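Local coordinates for protein endo-xylogalacturonan hydrolase A (PDB 4C2L) that hydrolyses the galacturonan backbone of xylogalacturonan, a component of the hairy regions of pectin, and requires that backbone to carry xylose, at residues 368-373 with 381-386. Numbering follows the deposited sequence.
Sequences EVLCAN and TCTSGA
Val369, Leu370 and Cys371 meet Thr383 at the C-terminal end of a right-handed parallel beta-helix, where a weakly bonded last strand, about 383-384, pairs in parallel with strand 368-372 through Leu370 and Thr383. Two backbone bonds set the register: Thr383 N donates to Val369 O at 2.8 Å, and Cys371 N returns a bond of 2.8 Å to Thr383 O. Leu370 CA also approaches Thr383 O, at 3.1 Å, in a CA-H...O contact. Covalent closure comes from the disulfide between Cys371 SG and Cys382 SG (chi3 -70°), which ties the strand to the chain returning after a connection of seven residues with neither helix nor strand. Such a terminal strand adds a short edge strand to one parallel sheet of the beta-helix, in the glycosyl hydrolase family 28 fold; on its other side 368-372 pairs with strand 339-344. On the face shared by Leu370 and Thr383, the extended side chain of Glu368, with CG anti to the backbone N (chi1 -172°), crosses the threonine at about a right angle and brings its CG within 3.4 Å of Thr383 OG1. Beyond strand 383-384 the chain folds back over Leu370: CD1 packs on Gly385 O at 3.6 Å, while Ala386 CB presses on the peptide between Cys371 and Ala372, 3.4 Å from Cys371 C, and also touches Asn342 and Asp344 of strand 339-344. Water stitches both ends of the pairing. One molecule accepts from Val369 N and Thr383 OG1 and donates to Thr381 O; another accepts from Gly385 N and donates to Cys371 O.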
ATOM      1  N   GLU A 368      12.686  -7.866  23.866  1.00 24.17           N
ATOM      2  CA  GLU A 368      11.481  -8.373  24.470  1.00 24.16           C
ATOM      3  C   GLU A 368      10.349  -8.464  23.437  1.00 22.99           C
ATOM      4  O   GLU A 368      10.184  -7.578  22.601  1.00 21.57           O
ATOM      5  CB  GLU A 368      11.112  -7.437  25.606  1.00 26.73           C
ATOM      6  CG  GLU A 368       9.987  -7.876  26.511  1.00 31.25           C
ATOM      7  CD  GLU A 368       9.853  -6.950  27.707  1.00 33.27           C
ATOM      8  OE1 GLU A 368      10.888  -6.631  28.332  1.00 36.49           O
ATOM      9  OE2 GLU A 368       8.718  -6.535  28.009  1.00 37.90           O
ATOM     10  N   VAL A 369       9.599  -9.560  23.487  1.00 20.90           N
ATOM     11  CA  VAL A 369       8.423  -9.737  22.637  1.00 20.59           C
ATOM     12  C   VAL A 369       7.209  -9.859  23.555  1.00 20.88           C
ATOM     13  O   VAL A 369       7.111 -10.807  24.356  1.00 21.38           O
ATOM     14  CB  VAL A 369       8.571 -10.981  21.727  1.00 20.34           C
ATOM     15  CG1 VAL A 369       7.296 -11.233  20.920  1.00 20.29           C
ATOM     16  CG2 VAL A 369       9.775 -10.839  20.803  1.00 20.80           C
ATOM     17  N   LEU A 370       6.296  -8.902  23.462  1.00 20.00           N
ATOM     18  CA  LEU A 370       5.060  -8.959  24.224  1.00 20.45           C
ATOM     19  C   LEU A 370       4.083  -9.872  23.503  1.00 21.15           C
ATOM     20  O   LEU A 370       3.960  -9.797  22.277  1.00 19.50           O
ATOM     21  CB  LEU A 370       4.440  -7.574  24.384  1.00 21.27           C
ATOM     22  CG  LEU A 370       5.273  -6.534  25.140  1.00 22.32           C
ATOM     23  CD1 LEU A 370       4.421  -5.295  25.311  1.00 21.73           C
ATOM     24  CD2 LEU A 370       5.740  -7.081  26.490  1.00 23.99           C
ATOM     25  N   CYS A 371       3.412 -10.747  24.260  1.00 21.35           N
ATOM     26  CA  CYS A 371       2.485 -11.718  23.660  1.00 21.51           C
ATOM     27  C   CYS A 371       1.192 -11.847  24.439  1.00 21.33           C
ATOM     28  O   CYS A 371       1.184 -11.767  25.674  1.00 21.58           O
ATOM     29  CB  CYS A 371       3.111 -13.108  23.604  1.00 23.67           C
ATOM     30  SG  CYS A 371       4.654 -13.271  22.689  1.00 25.76           S
ATOM     31  N   ALA A 372       0.101 -12.053  23.706  1.00 19.24           N
ATOM     32  CA  ALA A 372      -1.147 -12.523  24.283  1.00 19.34           C
ATOM     33  C   ALA A 372      -1.726 -13.542  23.314  1.00 18.29           C
ATOM     34  O   ALA A 372      -1.755 -13.300  22.100  1.00 17.30           O
ATOM     35  CB  ALA A 372      -2.119 -11.373  24.493  1.00 19.02           C
ATOM     36  N   ASN A 373      -2.136 -14.701  23.840  1.00 17.35           N
ATOM     37  CA  ASN A 373      -2.828 -15.723  23.041  1.00 16.18           C
ATOM     38  C   ASN A 373      -1.992 -16.299  21.897  1.00 15.87           C
ATOM     39  O   ASN A 373      -2.529 -16.695  20.863  1.00 15.06           O
ATOM     40  CB  ASN A 373      -4.174 -15.192  22.526  1.00 16.73           C
ATOM     41  CG  ASN A 373      -5.065 -14.719  23.641  1.00 18.15           C
ATOM     42  OD1 ASN A 373      -5.495 -15.524  24.480  1.00 18.08           O
ATOM     43  ND2 ASN A 373      -5.345 -13.413  23.679  1.00 16.82           N
ATOM     44  N   THR A 381      10.844 -16.262  22.841  1.00 25.44           N
ATOM     45  CA  THR A 381      10.387 -16.138  24.228  1.00 26.81           C
ATOM     46  C   THR A 381       9.400 -14.986  24.369  1.00 27.38           C
ATOM     47  O   THR A 381       9.645 -13.893  23.858  1.00 29.17           O
ATOM     48  CB  THR A 381      11.573 -15.952  25.201  1.00 27.76           C
ATOM     49  OG1 THR A 381      12.528 -16.993  24.978  1.00 29.64           O
ATOM     50  CG2 THR A 381      11.104 -16.031  26.652  1.00 27.87           C
ATOM     51  N   CYS A 382       8.283 -15.245  25.045  1.00 27.15           N
ATOM     52  CA  CYS A 382       7.231 -14.255  25.245  1.00 28.08           C
ATOM     53  C   CYS A 382       7.294 -13.594  26.598  1.00 28.62           C
ATOM     54  O   CYS A 382       7.773 -14.186  27.573  1.00 29.17           O
ATOM     55  CB  CYS A 382       5.842 -14.881  25.087  1.00 28.71           C
ATOM     56  SG  CYS A 382       5.347 -15.106  23.367  1.00 33.17           S
ATOM     57  N   THR A 383       6.791 -12.366  26.634  1.00 26.58           N
ATOM     58  CA  THR A 383       6.564 -11.617  27.854  1.00 27.18           C
ATOM     59  C   THR A 383       5.111 -11.166  27.818  1.00 27.82           C
ATOM     60  O   THR A 383       4.619 -10.722  26.783  1.00 25.33           O
ATOM     61  CB  THR A 383       7.500 -10.397  27.919  1.00 27.08           C
ATOM     62  OG1 THR A 383       8.857 -10.848  27.848  1.00 28.16           O
ATOM     63  CG2 THR A 383       7.290  -9.594  29.205  1.00 29.14           C
ATOM     64  N   SER A 384       4.412 -11.292  28.938  1.00 27.76           N
ATOM     65  CA  SER A 384       3.018 -10.879  29.000  1.00 28.24           C
ATOM     66  C   SER A 384       2.907  -9.356  28.947  1.00 28.02           C
ATOM     67  O   SER A 384       3.864  -8.629  29.253  1.00 28.18           O
ATOM     68  CB  SER A 384       2.364 -11.397  30.278  1.00 31.43           C
ATOM     69  OG  SER A 384       2.848 -10.668  31.388  1.00 34.00           O
ATOM     70  N   GLY A 385       1.731  -8.885  28.560  1.00 26.68           N
ATOM     71  CA  GLY A 385       1.443  -7.465  28.530  1.00 26.85           C
ATOM     72  C   GLY A 385       1.236  -6.919  27.131  1.00 26.64           C
ATOM     73  O   GLY A 385       1.260  -5.709  26.948  1.00 27.68           O
ATOM     74  N   ALA A 386       1.031  -7.796  26.149  1.00 25.51           N
ATOM     75  CA  ALA A 386       0.678  -7.354  24.788  1.00 24.52           C
ATOM     76  C   ALA A 386      -0.644  -6.596  24.816  1.00 24.37           C
ATOM     77  O   ALA A 386      -1.497  -6.859  25.659  1.00 25.12           O
ATOM     78  CB  ALA A 386       0.595  -8.540  23.830  1.00 23.62           C
TER
HETATM   79  O   HOH W   1      10.071 -11.571  25.410  1.00 24.59           O
HETATM   80  O   HOH W   2      -0.238 -10.371  27.507  1.00 28.62           O